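Local coordinates for putative uncharacterized protein (Chaetomium thermophilum, PDB 5IJP), which probably acts as an inositol polyphosphate sensor through its SPX domain, which binds inositol hexakisphosphate and belongs to Vtc4, a protein linked to phosphate homeostasis, at residues Arg13-Gln16 against Trp17-Asp21; Lys68-Ala71 against Lys72-Val75; Leu130-Phe133 against Val134-Asn137. All coordinates share one frame; numbering follows the deposited sequence.

Contact 1: residues Arg13-Gln16 against Trp17-Asp21; sequences REYQ and WHYID
Tyr15 and Tyr19 meet where the chain folds back on itself: CE2 of the Tyr19 ring reaches CB of Tyr15 at 3.7 Å, and the two side chains cross obliquely. Tyr15 to His18 form a type I beta turn, closed by a hydrogen bond from His18 N to Tyr15 O (2.8 Å, N-H...O 155°). The same carbonyl oxygen is passed by carbon atoms of Tyr19, with CD2 at 3.3 Å, and lies near the plane of the His18 ring, off its edge, with ND1 at 3.8 Å. Tyr19 CG stands anti to its own carbonyl carbon (chi1 -74°), a setting that swings the phenol back over the turn, where its hydroxyl is hydrogen-bonded to Ile12 N. Tyr15 has a similar first torsion, but its ring leads out of the turn, with Glu14 CG over the centre of one face, and stacks on Phe133 of helix 110-151. Gln16 runs extended beyond CG, its CB close to Trp17 CD1 at 4.2 Å; both side chains point outward from the turn. The chemistry implies a fold-back held by one backbone bond and by the Tyr19 ring against the Tyr15 CB methylene: the Tyr19 ring and His18 CB line the turn carbonyl with carbon, while the phenol oxygen of Tyr19 finds its partner in the backbone just before the turn.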
ATOM      1  N   ARG A  13     -10.922  -7.105   3.837  1.00 95.42           N
ATOM      2  CA  ARG A  13     -11.505  -7.984   2.809  1.00 96.16           C
ATOM      3  C   ARG A  13     -11.417  -7.407   1.383  1.00 98.19           C
ATOM      4  O   ARG A  13     -11.383  -8.170   0.417  1.00 98.37           O
ATOM      5  CB  ARG A  13     -12.954  -8.355   3.161  1.00 98.83           C
ATOM      6  CG  ARG A  13     -13.094  -9.239   4.399  1.00110.72           C
ATOM      7  CD  ARG A  13     -13.404 -10.681   4.050  1.00122.71           C
ATOM      8  NE  ARG A  13     -13.739 -11.464   5.242  1.00133.69           N
ATOM      9  CZ  ARG A  13     -12.871 -12.195   5.934  1.00148.35           C
ATOM     10  NH1 ARG A  13     -11.599 -12.260   5.559  1.00133.67           N
ATOM     11  NH2 ARG A  13     -13.268 -12.872   7.003  1.00137.81           N
ATOM     12  N   GLU A  14     -11.359  -6.064   1.269  1.00 92.85           N
ATOM     13  CA  GLU A  14     -11.226  -5.306   0.021  1.00 91.37           C
ATOM     14  C   GLU A  14      -9.855  -5.571  -0.637  1.00 93.39           C
ATOM     15  O   GLU A  14      -9.779  -5.694  -1.863  1.00 93.10           O
ATOM     16  CB  GLU A  14     -11.442  -3.800   0.308  1.00 91.73           C
ATOM     17  CG  GLU A  14     -11.046  -2.823  -0.793  1.00101.40           C
ATOM     18  CD  GLU A  14     -11.824  -2.908  -2.092  1.00124.16           C
ATOM     19  OE1 GLU A  14     -13.059  -2.707  -2.065  1.00121.06           O
ATOM     20  OE2 GLU A  14     -11.187  -3.132  -3.148  1.00118.22           O
ATOM     21  N   TYR A  15      -8.787  -5.672   0.182  1.00 88.43           N
ATOM     22  CA  TYR A  15      -7.410  -5.901  -0.274  1.00 86.73           C
ATOM     23  C   TYR A  15      -6.885  -7.315   0.072  1.00 90.12           C
ATOM     24  O   TYR A  15      -5.731  -7.617  -0.231  1.00 88.85           O
ATOM     25  CB  TYR A  15      -6.461  -4.832   0.318  1.00 86.44           C
ATOM     26  CG  TYR A  15      -6.941  -3.400   0.210  1.00 87.82           C
ATOM     27  CD1 TYR A  15      -6.637  -2.623  -0.904  1.00 89.03           C
ATOM     28  CD2 TYR A  15      -7.642  -2.798   1.252  1.00 89.14           C
ATOM     29  CE1 TYR A  15      -7.058  -1.296  -1.000  1.00 89.54           C
ATOM     30  CE2 TYR A  15      -8.072  -1.475   1.167  1.00 89.74           C
ATOM     31  CZ  TYR A  15      -7.776  -0.727   0.040  1.00 96.17           C
ATOM     32  OH  TYR A  15      -8.193   0.580  -0.041  1.00 96.85           O
ATOM     33  N   GLN A  16      -7.740  -8.168   0.688  1.00 87.50           N
ATOM     34  CA  GLN A  16      -7.494  -9.536   1.186  1.00 88.19           C
ATOM     35  C   GLN A  16      -6.457 -10.379   0.408  1.00 90.64           C
ATOM     36  O   GLN A  16      -5.565 -10.955   1.036  1.00 90.01           O
ATOM     37  CB  GLN A  16      -8.819 -10.316   1.289  1.00 92.01           C
ATOM     38  CG  GLN A  16      -8.799 -11.437   2.335  1.00108.61           C
ATOM     39  CD  GLN A  16     -10.026 -12.327   2.328  1.00130.20           C
ATOM     40  OE1 GLN A  16     -11.060 -12.030   1.715  1.00126.56           O
ATOM     41  NE2 GLN A  16      -9.941 -13.443   3.036  1.00123.90           N
ATOM     42  N   TRP A  17      -6.585 -10.471  -0.929  1.00 86.53           N
ATOM     43  CA  TRP A  17      -5.695 -11.280  -1.776  1.00 86.01           C
ATOM     44  C   TRP A  17      -4.496 -10.511  -2.364  1.00 86.39           C
ATOM     45  O   TRP A  17      -3.802 -11.046  -3.233  1.00 86.14           O
ATOM     46  CB  TRP A  17      -6.503 -11.937  -2.911  1.00 86.81           C
ATOM     47  CG  TRP A  17      -7.538 -12.918  -2.455  1.00 90.28           C
ATOM     48  CD1 TRP A  17      -8.852 -12.660  -2.193  1.00 94.39           C
ATOM     49  CD2 TRP A  17      -7.357 -14.326  -2.257  1.00 92.07           C
ATOM     50  NE1 TRP A  17      -9.498 -13.818  -1.828  1.00 96.50           N
ATOM     51  CE2 TRP A  17      -8.604 -14.857  -1.857  1.00 98.44           C
ATOM     52  CE3 TRP A  17      -6.258 -15.195  -2.370  1.00 93.42           C
ATOM     53  CZ2 TRP A  17      -8.782 -16.216  -1.568  1.00100.39           C
ATOM     54  CZ3 TRP A  17      -6.435 -16.540  -2.085  1.00 97.39           C
ATOM     55  CH2 TRP A  17      -7.684 -17.039  -1.690  1.00100.54           C
ATOM     56  N   HIS A  18      -4.240  -9.277  -1.890  1.00 80.20           N
ATOM     57  CA  HIS A  18      -3.169  -8.436  -2.433  1.00 77.96           C
ATOM     58  C   HIS A  18      -2.103  -7.986  -1.412  1.00 79.29           C
ATOM     59  O   HIS A  18      -1.218  -7.204  -1.771  1.00 77.61           O
ATOM     60  CB  HIS A  18      -3.775  -7.230  -3.162  1.00 78.30           C
ATOM     61  CG  HIS A  18      -4.725  -7.623  -4.249  1.00 83.13           C
ATOM     62  ND1 HIS A  18      -6.068  -7.827  -3.992  1.00 86.11           N
ATOM     63  CD2 HIS A  18      -4.486  -7.880  -5.555  1.00 85.57           C
ATOM     64  CE1 HIS A  18      -6.606  -8.176  -5.148  1.00 86.93           C
ATOM     65  NE2 HIS A  18      -5.692  -8.223  -6.118  1.00 87.07           N
ATOM     66  N   TYR A  19      -2.153  -8.509  -0.172  1.00 75.49           N
ATOM     67  CA  TYR A  19      -1.163  -8.196   0.865  1.00 74.10           C
ATOM     68  C   TYR A  19       0.143  -8.964   0.614  1.00 77.16           C
ATOM     69  O   TYR A  19       0.160  -9.888  -0.205  1.00 77.34           O
ATOM     70  CB  TYR A  19      -1.715  -8.525   2.263  1.00 76.09           C
ATOM     71  CG  TYR A  19      -2.746  -7.540   2.764  1.00 77.63           C
ATOM     72  CD1 TYR A  19      -2.364  -6.392   3.453  1.00 78.81           C
ATOM     73  CD2 TYR A  19      -4.106  -7.768   2.581  1.00 79.44           C
ATOM     74  CE1 TYR A  19      -3.310  -5.485   3.929  1.00 79.85           C
ATOM     75  CE2 TYR A  19      -5.061  -6.870   3.053  1.00 80.56           C
ATOM     76  CZ  TYR A  19      -4.658  -5.726   3.723  1.00 87.09           C
ATOM     77  OH  TYR A  19      -5.595  -4.836   4.188  1.00 88.43           O
ATOM     78  N   ILE A  20       1.230  -8.587   1.319  1.00 72.68           N
ATOM     79  CA  ILE A  20       2.544  -9.238   1.207  1.00 72.10           C
ATOM     80  C   ILE A  20       2.473 -10.673   1.712  1.00 76.35           C
ATOM     81  O   ILE A  20       1.850 -10.931   2.746  1.00 76.70           O
ATOM     82  CB  ILE A  20       3.696  -8.503   1.964  1.00 74.62           C
ATOM     83  CG1 ILE A  20       3.328  -7.075   2.414  1.00 74.67           C
ATOM     84  CG2 ILE A  20       4.985  -8.516   1.159  1.00 74.74           C
ATOM     85  CD1 ILE A  20       2.909  -6.992   3.877  1.00 83.61           C
ATOM     86  N   ASP A  21       3.147 -11.598   1.011  1.00 72.70           N
ATOM     87  CA  ASP A  21       3.234 -12.990   1.439  1.00 73.67           C
ATOM     88  C   ASP A  21       4.472 -13.073   2.343  1.00 76.90           C
ATOM     89  O   ASP A  21       5.478 -13.694   1.989  1.00 76.61           O
ATOM     90  CB  ASP A  21       3.314 -13.945   0.229  1.00 76.24           C
ATOM     91  CG  ASP A  21       3.141 -15.423   0.544  1.00 87.39           C
ATOM     92  OD1 ASP A  21       2.578 -15.745   1.616  1.00 88.34           O
ATOM     93  OD2 ASP A  21       3.532 -16.256  -0.300  1.00 94.66           O
TER

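Contact 2: residues Lys68-Ala71 against Lys72-Val75; sequences KVHA and KQQV
The imidazole of His70 and the carboxamide of Gln73 lie side by side and point the same way, their planes 42° apart. Gln73 OE1 approaches ring atom CD2 of His70 at 3.7 Å, coming in obliquely. At the other end of the same amide, NE2 sits 3.5 Å from Val69 CG1, the Val69 and Gln73 side chains crossing at a slant. Gln73 is thus flanked by the residues three and four positions earlier: its CG stands anti to the carbonyl carbon (chi1 -82°) and the chain runs extended from there, which carries the amide back along the helix. CG also passes Val69 O at 3.4 Å, the oxygen that Gln73 N donates to at 2.9 Å. The next two backbone bonds are longer, Gln74 N to His70 O at 3.2 Å and Val75 N to Ala71 O at 3.2 Å, while Lys72 N to Lys68 O is weak at 3.5 Å. Lys72 bends at chi2 and takes its ammonium away from this turn to a salt bridge with Glu14, and Lys68 has a salt bridge with Glu65. On the face turned to helix 110-151, Val69 touches Asn137 and Phe141, and Gln73 touches Phe133 and Val134. Such i to i+3 and i to i+4 meetings are those of a regular alpha-helix, here the long helix 52-97 that packs on helix 110-151 in the helical bundle of the SPX domain.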
ATOM      1  N   LYS A  68       2.155  -7.165  -7.315  1.00 64.74           N
ATOM      2  CA  LYS A  68       0.817  -7.509  -6.822  1.00 64.82           C
ATOM      3  C   LYS A  68       0.258  -6.391  -5.928  1.00 67.49           C
ATOM      4  O   LYS A  68      -0.928  -6.067  -6.024  1.00 67.53           O
ATOM      5  CB  LYS A  68       0.864  -8.847  -6.062  1.00 67.68           C
ATOM      6  CG  LYS A  68      -0.505  -9.442  -5.726  1.00 81.77           C
ATOM      7  CD  LYS A  68      -0.401 -10.757  -4.953  1.00 91.79           C
ATOM      8  CE  LYS A  68      -0.151 -10.566  -3.474  1.00100.35           C
ATOM      9  NZ  LYS A  68      -0.022 -11.864  -2.763  1.00110.30           N
ATOM     10  N   VAL A  69       1.122  -5.800  -5.081  1.00 62.72           N
ATOM     11  CA  VAL A  69       0.775  -4.703  -4.172  1.00 61.61           C
ATOM     12  C   VAL A  69       0.595  -3.406  -4.972  1.00 65.08           C
ATOM     13  O   VAL A  69      -0.428  -2.737  -4.816  1.00 64.73           O
ATOM     14  CB  VAL A  69       1.811  -4.553  -3.022  1.00 64.77           C
ATOM     15  CG1 VAL A  69       1.475  -3.370  -2.117  1.00 64.14           C
ATOM     16  CG2 VAL A  69       1.914  -5.834  -2.203  1.00 64.83           C
ATOM     17  N   HIS A  70       1.578  -3.075  -5.841  1.00 61.60           N
ATOM     18  CA  HIS A  70       1.581  -1.880  -6.691  1.00 61.64           C
ATOM     19  C   HIS A  70       0.400  -1.817  -7.665  1.00 66.32           C
ATOM     20  O   HIS A  70      -0.057  -0.717  -7.983  1.00 66.26           O
ATOM     21  CB  HIS A  70       2.924  -1.730  -7.429  1.00 62.81           C
ATOM     22  CG  HIS A  70       4.079  -1.339  -6.554  1.00 65.57           C
ATOM     23  ND1 HIS A  70       5.366  -1.262  -7.058  1.00 67.83           N
ATOM     24  CD2 HIS A  70       4.108  -1.012  -5.238  1.00 66.52           C
ATOM     25  CE1 HIS A  70       6.130  -0.892  -6.042  1.00 66.69           C
ATOM     26  NE2 HIS A  70       5.417  -0.731  -4.926  1.00 66.30           N
ATOM     27  N   ALA A  71      -0.105  -2.986  -8.119  1.00 63.37           N
ATOM     28  CA  ALA A  71      -1.261  -3.071  -9.012  1.00 64.29           C
ATOM     29  C   ALA A  71      -2.538  -2.706  -8.253  1.00 67.75           C
ATOM     30  O   ALA A  71      -3.329  -1.913  -8.762  1.00 67.91           O
ATOM     31  CB  ALA A  71      -1.379  -4.465  -9.609  1.00 66.31           C
ATOM     32  N   LYS A  72      -2.718  -3.248  -7.024  1.00 63.63           N
ATOM     33  CA  LYS A  72      -3.876  -2.968  -6.165  1.00 63.28           C
ATOM     34  C   LYS A  72      -3.870  -1.512  -5.682  1.00 66.36           C
ATOM     35  O   LYS A  72      -4.938  -0.903  -5.577  1.00 66.17           O
ATOM     36  CB  LYS A  72      -3.940  -3.953  -4.980  1.00 65.49           C
ATOM     37  CG  LYS A  72      -5.230  -3.885  -4.148  1.00 79.54           C
ATOM     38  CD  LYS A  72      -6.444  -4.483  -4.861  1.00 90.95           C
ATOM     39  CE  LYS A  72      -7.734  -4.083  -4.192  1.00103.04           C
ATOM     40  NZ  LYS A  72      -8.910  -4.701  -4.856  1.00114.55           N
ATOM     41  N   GLN A  73      -2.667  -0.955  -5.417  1.00 62.19           N
ATOM     42  CA  GLN A  73      -2.472   0.437  -4.995  1.00 61.53           C
ATOM     43  C   GLN A  73      -2.915   1.397  -6.101  1.00 66.05           C
ATOM     44  O   GLN A  73      -3.464   2.454  -5.801  1.00 65.69           O
ATOM     45  CB  GLN A  73      -1.000   0.698  -4.638  1.00 62.40           C
ATOM     46  CG  GLN A  73      -0.608   0.259  -3.228  1.00 78.54           C
ATOM     47  CD  GLN A  73       0.839   0.541  -2.878  1.00 97.73           C
ATOM     48  OE1 GLN A  73       1.588   1.192  -3.618  1.00 93.73           O
ATOM     49  NE2 GLN A  73       1.263   0.063  -1.720  1.00 89.91           N
ATOM     50  N   GLN A  74      -2.693   1.012  -7.375  1.00 63.38           N
ATOM     51  CA  GLN A  74      -3.053   1.791  -8.558  1.00 64.29           C
ATOM     52  C   GLN A  74      -4.563   1.813  -8.801  1.00 69.34           C
ATOM     53  O   GLN A  74      -5.127   2.896  -8.955  1.00 69.23           O
ATOM     54  CB  GLN A  74      -2.306   1.267  -9.798  1.00 66.60           C
ATOM     55  CG  GLN A  74      -2.516   2.114 -11.049  1.00 81.34           C
ATOM     56  CD  GLN A  74      -1.606   1.703 -12.169  1.00 99.78           C
ATOM     57  OE1 GLN A  74      -0.389   1.906 -12.119  1.00 95.60           O
ATOM     58  NE2 GLN A  74      -2.180   1.134 -13.216  1.00 91.74           N
ATOM     59  N   VAL A  75      -5.202   0.622  -8.861  1.00 66.87           N
ATOM     60  CA  VAL A  75      -6.639   0.439  -9.112  1.00 68.01           C
ATOM     61  C   VAL A  75      -7.489   1.225  -8.103  1.00 71.65           C
ATOM     62  O   VAL A  75      -8.375   1.976  -8.515  1.00 71.88           O
ATOM     63  CB  VAL A  75      -7.048  -1.065  -9.200  1.00 72.96           C
ATOM     64  CG1 VAL A  75      -8.544  -1.231  -9.465  1.00 74.26           C
ATOM     65  CG2 VAL A  75      -6.240  -1.801 -10.266  1.00 73.78           C
TER

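Contact 3: residues Leu130-Phe133 against Val134-Asn137; sequences LAKF and VQVN
Phe133 offers one ring face to the amide of Asn137, whose ND2 sits 3.2 Å above the ring plane, offset toward the rim and nearest to CD1 at 3.3 Å. Ring and amide planes are 50° apart, which makes this an oblique crossing, not a flat stack. The amide nitrogen also donates to the main chain: Asn137 ND2 binds Phe133 O at 2.8 Å, and Asn137 N binds the same oxygen at 3.1 Å. These two donors come from opposite faces of the carbonyl plane and together grip one helix acceptor. With CG anti to the carbonyl carbon (chi1 -76°), the Asn137 side chain folds back over the preceding turn, which brings ND2 to the same oxygen as the backbone N-H. A leucine in its place would probably leave Phe133 O with the backbone N-H alone of these two donors and the ring face without its amide. On the outer side, Lys132 and Gln135 run side by side, CD of Lys132 being 3.8 Å from OE1 of Gln135. Val136 CG1 lies against Lys132 O at 3.4 Å, while Val136 N donates to that oxygen at 2.9 Å. This turn of helix 110-151 is wedged between two neighbours: Leu130 touches Lys76 of helix 52-97, while Phe133 meets Tyr19 edge-to-face and Val136 packs on the same tyrosine in the loop between helix 3-9 and helix 22-30.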
ATOM      1  N   LEU A 130      -6.669   2.926   2.278  1.00 69.13           N
ATOM      2  CA  LEU A 130      -5.657   2.713   1.241  1.00 67.79           C
ATOM      3  C   LEU A 130      -4.282   3.091   1.801  1.00 71.02           C
ATOM      4  O   LEU A 130      -3.307   2.391   1.533  1.00 70.28           O
ATOM      5  CB  LEU A 130      -5.984   3.518  -0.036  1.00 67.65           C
ATOM      6  CG  LEU A 130      -4.973   3.456  -1.198  1.00 71.81           C
ATOM      7  CD1 LEU A 130      -4.914   2.072  -1.830  1.00 72.02           C
ATOM      8  CD2 LEU A 130      -5.300   4.479  -2.249  1.00 74.27           C
ATOM      9  N   ALA A 131      -4.217   4.181   2.603  1.00 67.65           N
ATOM     10  CA  ALA A 131      -2.999   4.657   3.267  1.00 67.46           C
ATOM     11  C   ALA A 131      -2.507   3.613   4.271  1.00 70.93           C
ATOM     12  O   ALA A 131      -1.298   3.430   4.406  1.00 70.24           O
ATOM     13  CB  ALA A 131      -3.261   5.980   3.971  1.00 69.27           C
ATOM     14  N   LYS A 132      -3.453   2.910   4.943  1.00 67.72           N
ATOM     15  CA  LYS A 132      -3.185   1.826   5.893  1.00 67.97           C
ATOM     16  C   LYS A 132      -2.580   0.636   5.148  1.00 70.49           C
ATOM     17  O   LYS A 132      -1.653   0.008   5.664  1.00 70.24           O
ATOM     18  CB  LYS A 132      -4.478   1.399   6.612  1.00 71.64           C
ATOM     19  CG  LYS A 132      -4.551   1.814   8.078  1.00 88.57           C
ATOM     20  CD  LYS A 132      -3.972   0.748   9.016  1.00100.10           C
ATOM     21  CE  LYS A 132      -4.364   0.959  10.462  1.00114.26           C
ATOM     22  NZ  LYS A 132      -3.670   2.126  11.072  1.00125.17           N
ATOM     23  N   PHE A 133      -3.094   0.346   3.928  1.00 66.00           N
ATOM     24  CA  PHE A 133      -2.617  -0.726   3.050  1.00 65.07           C
ATOM     25  C   PHE A 133      -1.202  -0.415   2.557  1.00 67.50           C
ATOM     26  O   PHE A 133      -0.353  -1.302   2.582  1.00 67.02           O
ATOM     27  CB  PHE A 133      -3.588  -0.954   1.872  1.00 66.86           C
ATOM     28  CG  PHE A 133      -3.134  -1.956   0.832  1.00 68.21           C
ATOM     29  CD1 PHE A 133      -3.213  -3.322   1.077  1.00 71.97           C
ATOM     30  CD2 PHE A 133      -2.655  -1.533  -0.403  1.00 69.85           C
ATOM     31  CE1 PHE A 133      -2.798  -4.247   0.113  1.00 72.87           C
ATOM     32  CE2 PHE A 133      -2.243  -2.459  -1.367  1.00 72.72           C
ATOM     33  CZ  PHE A 133      -2.319  -3.810  -1.103  1.00 71.36           C
ATOM     34  N   VAL A 134      -0.945   0.845   2.141  1.00 63.23           N
ATOM     35  CA  VAL A 134       0.372   1.311   1.686  1.00 62.47           C
ATOM     36  C   VAL A 134       1.373   1.215   2.860  1.00 66.82           C
ATOM     37  O   VAL A 134       2.489   0.739   2.662  1.00 66.18           O
ATOM     38  CB  VAL A 134       0.305   2.731   1.039  1.00 66.24           C
ATOM     39  CG1 VAL A 134       1.697   3.294   0.750  1.00 66.12           C
ATOM     40  CG2 VAL A 134      -0.528   2.715  -0.241  1.00 65.70           C
ATOM     41  N   GLN A 135       0.934   1.594   4.083  1.00 64.19           N
ATOM     42  CA  GLN A 135       1.718   1.556   5.322  1.00 64.95           C
ATOM     43  C   GLN A 135       2.142   0.131   5.711  1.00 68.95           C
ATOM     44  O   GLN A 135       3.339  -0.116   5.875  1.00 68.60           O
ATOM     45  CB  GLN A 135       0.940   2.241   6.472  1.00 67.60           C
ATOM     46  CG  GLN A 135       1.602   2.179   7.852  1.00 84.94           C
ATOM     47  CD  GLN A 135       1.017   1.096   8.730  1.00107.12           C
ATOM     48  OE1 GLN A 135      -0.146   1.154   9.146  1.00103.86           O
ATOM     49  NE2 GLN A 135       1.825   0.096   9.054  1.00 99.53           N
ATOM     50  N   VAL A 136       1.163  -0.787   5.879  1.00 65.75           N
ATOM     51  CA  VAL A 136       1.394  -2.174   6.297  1.00 66.07           C
ATOM     52  C   VAL A 136       2.240  -2.955   5.256  1.00 69.13           C
ATOM     53  O   VAL A 136       3.068  -3.777   5.653  1.00 68.96           O
ATOM     54  CB  VAL A 136       0.075  -2.904   6.706  1.00 70.83           C
ATOM     55  CG1 VAL A 136      -0.806  -3.251   5.506  1.00 69.91           C
ATOM     56  CG2 VAL A 136       0.351  -4.137   7.565  1.00 71.70           C
ATOM     57  N   ASN A 137       2.072  -2.660   3.953  1.00 64.84           N
ATOM     58  CA  ASN A 137       2.834  -3.325   2.899  1.00 64.04           C
ATOM     59  C   ASN A 137       4.259  -2.785   2.779  1.00 67.77           C
ATOM     60  O   ASN A 137       5.180  -3.585   2.632  1.00 67.33           O
ATOM     61  CB  ASN A 137       2.092  -3.311   1.567  1.00 64.61           C
ATOM     62  CG  ASN A 137       0.960  -4.313   1.501  1.00 86.42           C
ATOM     63  OD1 ASN A 137       1.056  -5.351   0.850  1.00 81.55           O
ATOM     64  ND2 ASN A 137      -0.136  -4.041   2.187  1.00 78.06           N
TER

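Overall arrangement
The three contacts converge on one place in the bundle, their centres 10 to 11 Å apart. Contact 1 is tied to contact 2 by the salt bridge from Glu14 OE2 to Lys72 NZ (3.2 Å), and to contact 3 by packing such as Tyr19 CE1 on Phe133 CD1 (3.6 Å). Between contacts 2 and 3, Gln73 CG lies 3.7 Å from Phe133 CE2, joining helix 52-97 to helix 110-151. Bound inositol hexakisphosphate is about 11 Å from the side chain of Val136 and about 13 Å from that of Tyr19; its pocket takes in no residue of the three contacts but includes Lys26 and Lys30 on helix 22-30, which the 13-21 loop leads into, and Lys147 on helix 110-151.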